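Local coordinates for protein tRNA dimethylallyltransferase (Staphylococcus epidermidis ATCC 12228, PDB 3D3Q) that probably transfers a dimethylallyl group from dimethylallyl diphosphate onto the adenine at position 37 of tRNAs that read codons beginning with uridine, at residues Gly33-Gly38 and Ile62-Ile67; Val43-Asp48 and Leu70-Ser75. All blocks are in the same frame, centred on the assembly; numbering follows the deposited sequence.

Interaction 1 of 2, residues Gly33-Gly38 and Ile62-Ile67; sequences GEIISG and IPHYMI
Ile-62 begins the contact with its CG2 branch, which leans on Ile-35 CG1 at 4.0 Å; with helix 20-30 also packing against both isoleucines, branched apolar side chains suit this layer. At Pro-63 the carbonyl does the pairing: its O accepts the backbone N-H of Ile-35, with Ile-35 N 3.3 Å away. The pyrrolidine ring crosses the stem of Glu-34 at about a right angle, CG of Pro-63 meeting CG of Glu-34 at 3.5 Å. His-64 lies alongside Ile-35, both pointing the same way, and Ile-35 CB sits over the imidazole face, 4.1 Å from the ring centroid and only 12° off its normal, a CH-pi contact. Tyr-65 grips the neighbouring strand at both ends of its backbone: Tyr-65 N donates to Ile-35 O at 3.0 Å, and Tyr-65 O takes the N-H of Ser-37, N to O 2.9 Å. Its CG lies beside its own backbone N (chi1 -54°), and the ring reaches back along the strand to bring OH within 2.9 Å of Glu-34 OE1. The hydroxyl donates from above the carboxylate plane, 54° out of it. Arg-95 forms a salt bridge to the same oxygen, which should help keep this buried glutamate ionised. Selenomethionine Met-66, with positive phi, turns the chain out of the strand while its CG rests on Ile-36 CG2; beyond it, Ile-67 CG1 packs against Ser-37 CB. The two bridges, Ile-35 with His-64 and Ile-36 with Tyr-65, are parallel. Their side chains occupy opposite faces: Ile-35 meets helix 20-30, whereas Ile-36 meets helix 78-94. Strand 64-65 thereby forms one edge of the parallel sheet beside strand 33-37, in the three-layer alpha/beta arrangement of P-loop NTPases.

Interaction 2 of 2, residues Val43-Asp48 and Leu70-Ser75; sequences VYQGMD and LPPDAS
Val-43 and Gln-45 hold Leu-70 between them through the backbone. Leu-70 N donates to Val-43 O at 3.0 Å, and Leu-70 O accepts from Gln-45 N, also at 3.0 Å and nearly in line with the carbonyl (C=O...N 176°), making a single bridge between two irregular loops. The close-packed side belongs to Tyr-44, whose buried ring lies along the type I turn from Pro-71 to Ala-74. Pro-71 O meets the ring edge in its plane, 3.1 Å from CD1 of Tyr-44; the same oxygen accepts the turn's own bond from Ala-74 N. Pro-72, whose fixed phi suits the first inner position of the turn, sets its CG 3.5 Å from Gln-45 O and also packs on Leu-233 of helix 226-235. Matters are looser at Gln-45, whose exposed side chain bends back over the bridge, its CG against Leu-70 O and near Pro-71 CA, without bonding to the other loop. The firm bonds are thus main-chain ones that lock the two loops together, the tyrosine hydroxyl giving Ala-74 O no more than a weak, unsettled bond; the slightly positive C-H edge of Tyr-44 is probably a suitable neighbour for the carbonyl oxygens of Pro-71 and Ala-74.

How the interactions relate
The segments alternate along the chain: 33-38 and 43-48 come first, then 62-67 and 70-75, so the loops leaving the two adjacent strands of interaction 1 meet again in interaction 2. The centres are about 16 Å apart, and the contacts touch where Met-66 O lies 3.2 Å from Val-43 CG1. Residues 39-42, between the two first segments, are thought by similarity to contact substrate tRNA. Interaction 1 comes closer to the inferred substrate site: the side chain of His-64 is about 5 Å from that of Thr-21 of the P-loop, thought by similarity to bind substrate. More distant is Thr-105, another probable tRNA contact, its side chain about 11 Å from those of Ser-37 and Val-43 alike.

Interaction 1 of 2, residues Gly33-Gly38 and Ile62-Ile67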
loop_
_atom_site.group_PDB
_atom_site.type_symbol
_atom_site.label_atom_id
_atom_site.label_comp_id
_atom_site.label_asym_id
_atom_site.label_seq_id
_atom_site.Cartn_x
_atom_site.Cartn_y
_atom_site.Cartn_z
ATOM N N GLY A 33 18.927 -7.023 -5.079
ATOM C CA GLY A 33 18.474 -6.534 -3.796
ATOM C C GLY A 33 17.770 -7.643 -3.042
ATOM O O GLY A 33 17.758 -8.794 -3.475
ATOM N N GLU A 34 17.197 -7.295 -1.896
ATOM C CA GLU A 34 16.469 -8.250 -1.084
ATOM C C GLU A 34 15.201 -7.550 -0.633
ATOM O O GLU A 34 15.183 -6.336 -0.418
ATOM C CB GLU A 34 17.306 -8.695 0.105
ATOM C CG GLU A 34 18.689 -9.156 -0.308
ATOM C CD GLU A 34 19.506 -9.664 0.855
ATOM O OE1 GLU A 34 19.344 -9.118 1.974
ATOM O OE2 GLU A 34 20.328 -10.595 0.658
ATOM N N ILE A 35 14.143 -8.331 -0.484
ATOM C CA ILE A 35 12.842 -7.792 -0.136
ATOM C C ILE A 35 12.429 -7.981 1.309
ATOM O O ILE A 35 12.659 -9.026 1.898
ATOM C CB ILE A 35 11.755 -8.433 -1.036
ATOM C CG1 ILE A 35 12.141 -8.261 -2.500
ATOM C CG2 ILE A 35 10.406 -7.804 -0.768
ATOM C CD1 ILE A 35 11.193 -8.874 -3.441
ATOM N N ILE A 36 11.797 -6.958 1.865
ATOM C CA ILE A 36 11.287 -7.024 3.220
ATOM C C ILE A 36 9.759 -6.945 3.092
ATOM O O ILE A 36 9.226 -5.941 2.627
ATOM C CB ILE A 36 11.789 -5.844 4.061
ATOM C CG1 ILE A 36 13.300 -5.948 4.248
ATOM C CG2 ILE A 36 11.081 -5.821 5.393
ATOM C CD1 ILE A 36 13.917 -4.737 4.897
ATOM N N SER A 37 9.060 -8.005 3.481
ATOM C CA SER A 37 7.609 -8.015 3.392
ATOM C C SER A 37 7.004 -6.905 4.258
ATOM O O SER A 37 7.324 -6.785 5.441
ATOM C CB SER A 37 7.086 -9.389 3.815
ATOM O OG SER A 37 5.720 -9.335 4.159
ATOM N N GLY A 38 6.148 -6.079 3.654
ATOM C CA GLY A 38 5.512 -4.989 4.387
ATOM C C GLY A 38 4.139 -5.372 4.909
ATOM O O GLY A 38 3.502 -4.627 5.666
ATOM N N ILE A 62 15.435 -14.725 -4.622
ATOM C CA ILE A 62 15.530 -13.492 -3.859
ATOM C C ILE A 62 15.098 -13.733 -2.415
ATOM O O ILE A 62 13.992 -14.194 -2.154
ATOM C CB ILE A 62 14.621 -12.411 -4.439
ATOM C CG1 ILE A 62 14.975 -12.153 -5.909
ATOM C CG2 ILE A 62 14.715 -11.164 -3.571
ATOM C CD1 ILE A 62 16.370 -11.637 -6.129
ATOM N N PRO A 63 15.968 -13.421 -1.454
ATOM C CA PRO A 63 15.636 -13.617 -0.038
ATOM C C PRO A 63 14.576 -12.651 0.506
ATOM O O PRO A 63 14.680 -11.442 0.311
ATOM C CB PRO A 63 16.990 -13.441 0.655
ATOM C CG PRO A 63 17.702 -12.475 -0.237
ATOM C CD PRO A 63 17.372 -13.007 -1.609
ATOM N N HIS A 64 13.559 -13.190 1.182
ATOM C CA HIS A 64 12.493 -12.367 1.754
ATOM C C HIS A 64 12.492 -12.387 3.303
ATOM O O HIS A 64 12.761 -13.415 3.929
ATOM C CB HIS A 64 11.114 -12.810 1.228
ATOM C CG HIS A 64 10.896 -12.549 -0.232
ATOM N ND1 HIS A 64 9.642 -12.359 -0.772
ATOM C CD2 HIS A 64 11.761 -12.474 -1.273
ATOM C CE1 HIS A 64 9.741 -12.177 -2.076
ATOM N NE2 HIS A 64 11.018 -12.241 -2.405
ATOM N N TYR A 65 12.197 -11.236 3.910
ATOM C CA TYR A 65 12.156 -11.118 5.360
ATOM C C TYR A 65 10.769 -10.723 5.819
ATOM O O TYR A 65 9.948 -10.275 5.011
ATOM C CB TYR A 65 13.158 -10.074 5.854
ATOM C CG TYR A 65 14.558 -10.316 5.358
ATOM C CD1 TYR A 65 15.057 -9.612 4.270
ATOM C CD2 TYR A 65 15.382 -11.272 5.965
ATOM C CE1 TYR A 65 16.347 -9.847 3.795
ATOM C CE2 TYR A 65 16.674 -11.522 5.496
ATOM C CZ TYR A 65 17.151 -10.804 4.417
ATOM O OH TYR A 65 18.435 -11.017 3.983
HETATM N N MSE A 66 10.513 -10.889 7.117
HETATM C CA MSE A 66 9.216 -10.553 7.691
HETATM C C MSE A 66 8.096 -11.509 7.259
HETATM O O MSE A 66 6.926 -11.126 7.241
HETATM C CB MSE A 66 8.835 -9.130 7.291
HETATM C CG MSE A 66 9.774 -8.054 7.826
HETATM SE SE MSE A 66 9.669 -7.809 9.758
HETATM C CE MSE A 66 7.867 -7.075 9.835
ATOM N N ILE A 67 8.454 -12.743 6.902
ATOM C CA ILE A 67 7.470 -13.745 6.472
ATOM C C ILE A 67 7.610 -15.025 7.306
ATOM O O ILE A 67 8.676 -15.640 7.327
ATOM C CB ILE A 67 7.631 -14.073 4.960
ATOM C CG1 ILE A 67 7.508 -12.791 4.140
ATOM C CG2 ILE A 67 6.566 -15.071 4.519
ATOM C CD1 ILE A 67 7.802 -12.963 2.701
#

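Interaction 2 of 2, residues Val43-Asp48 and Leu70-Ser75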
loop_
_atom_site.group_PDB
_atom_site.type_symbol
_atom_site.label_atom_id
_atom_site.label_comp_id
_atom_site.label_asym_id
_atom_site.label_seq_id
_atom_site.Cartn_x
_atom_site.Cartn_y
_atom_site.Cartn_z
ATOM N N VAL A 43 3.379 -12.234 8.259
ATOM C CA VAL A 43 4.321 -12.477 9.329
ATOM C C VAL A 43 3.941 -13.729 10.106
ATOM O O VAL A 43 4.783 -14.335 10.754
ATOM C CB VAL A 43 4.371 -11.284 10.304
ATOM C CG1 VAL A 43 5.158 -10.134 9.692
ATOM C CG2 VAL A 43 2.960 -10.829 10.629
ATOM N N TYR A 44 2.672 -14.119 10.027
ATOM C CA TYR A 44 2.186 -15.296 10.747
ATOM C C TYR A 44 2.334 -16.609 9.960
ATOM O O TYR A 44 1.966 -16.694 8.792
ATOM C CB TYR A 44 0.724 -15.106 11.136
ATOM C CG TYR A 44 0.467 -13.919 12.030
ATOM C CD1 TYR A 44 0.868 -13.925 13.371
ATOM C CD2 TYR A 44 -0.170 -12.780 11.537
ATOM C CE1 TYR A 44 0.638 -12.819 14.193
ATOM C CE2 TYR A 44 -0.405 -11.676 12.351
ATOM C CZ TYR A 44 -0.002 -11.693 13.672
ATOM O OH TYR A 44 -0.232 -10.580 14.465
ATOM N N GLN A 45 2.864 -17.634 10.617
ATOM C CA GLN A 45 3.062 -18.923 9.984
ATOM C C GLN A 45 1.763 -19.729 10.034
ATOM O O GLN A 45 1.056 -19.725 11.042
ATOM C CB GLN A 45 4.211 -19.660 10.681
ATOM C CG GLN A 45 4.037 -19.710 12.195
ATOM C CD GLN A 45 5.353 -19.724 12.959
ATOM O OE1 GLN A 45 6.218 -18.873 12.735
ATOM N NE2 GLN A 45 5.499 -20.674 13.881
ATOM N N GLY A 46 1.440 -20.404 8.932
ATOM C CA GLY A 46 0.215 -21.188 8.884
ATOM C C GLY A 46 -0.876 -20.455 8.131
ATOM O O GLY A 46 -1.830 -21.058 7.624
HETATM N N MSE A 47 -0.730 -19.134 8.070
HETATM C CA MSE A 47 -1.682 -18.281 7.375
HETATM C C MSE A 47 -1.031 -17.825 6.073
HETATM O O MSE A 47 -0.547 -16.701 5.971
HETATM C CB MSE A 47 -2.031 -17.084 8.248
HETATM C CG MSE A 47 -2.385 -17.493 9.656
HETATM SE SE MSE A 47 -2.957 -16.007 10.720
HETATM C CE MSE A 47 -4.867 -16.229 10.607
ATOM N N ASP A 48 -1.034 -18.709 5.075
ATOM C CA ASP A 48 -0.420 -18.419 3.787
ATOM C C ASP A 48 -1.414 -18.087 2.666
ATOM O O ASP A 48 -1.202 -17.151 1.894
ATOM C CB ASP A 48 0.466 -19.599 3.359
ATOM C CG ASP A 48 1.129 -20.308 4.545
ATOM O OD1 ASP A 48 1.706 -19.633 5.434
ATOM O OD2 ASP A 48 1.082 -21.556 4.585
ATOM N N LEU A 70 6.412 -15.320 13.120
ATOM C CA LEU A 70 5.660 -15.413 14.371
ATOM C C LEU A 70 4.508 -16.407 14.263
ATOM O O LEU A 70 4.072 -16.739 13.174
ATOM C CB LEU A 70 5.096 -14.033 14.728
ATOM C CG LEU A 70 6.074 -12.876 14.850
ATOM C CD1 LEU A 70 5.315 -11.583 14.764
ATOM C CD2 LEU A 70 6.829 -12.989 16.146
ATOM N N PRO A 71 4.020 -16.923 15.402
ATOM C CA PRO A 71 2.901 -17.869 15.400
ATOM C C PRO A 71 1.631 -17.017 15.391
ATOM O O PRO A 71 1.677 -15.837 15.710
ATOM C CB PRO A 71 3.081 -18.616 16.708
ATOM C CG PRO A 71 3.569 -17.534 17.607
ATOM C CD PRO A 71 4.618 -16.846 16.742
ATOM N N PRO A 72 0.479 -17.606 15.038
ATOM C CA PRO A 72 -0.795 -16.877 14.980
ATOM C C PRO A 72 -1.166 -16.067 16.223
ATOM O O PRO A 72 -1.646 -14.929 16.115
ATOM C CB PRO A 72 -1.803 -17.972 14.670
ATOM C CG PRO A 72 -0.999 -18.899 13.802
ATOM C CD PRO A 72 0.304 -18.990 14.568
ATOM N N ASP A 73 -0.939 -16.646 17.401
ATOM C CA ASP A 73 -1.264 -15.998 18.686
ATOM C C ASP A 73 -0.311 -14.863 19.056
ATOM O O ASP A 73 -0.503 -14.177 20.072
ATOM C CB ASP A 73 -1.273 -17.051 19.807
ATOM C CG ASP A 73 0.073 -17.757 19.966
ATOM O OD1 ASP A 73 1.069 -17.074 20.323
ATOM O OD2 ASP A 73 0.134 -18.992 19.746
ATOM N N ALA A 74 0.722 -14.677 18.238
ATOM C CA ALA A 74 1.696 -13.621 18.484
ATOM C C ALA A 74 1.087 -12.275 18.148
ATOM O O ALA A 74 0.096 -12.189 17.429
ATOM C CB ALA A 74 2.951 -13.858 17.651
ATOM N N SER A 75 1.695 -11.223 18.672
ATOM C CA SER A 75 1.190 -9.889 18.430
ATOM C C SER A 75 2.085 -9.114 17.475
ATOM O O SER A 75 3.299 -9.310 17.440
ATOM C CB SER A 75 1.056 -9.143 19.755
ATOM O OG SER A 75 0.746 -7.781 19.524
#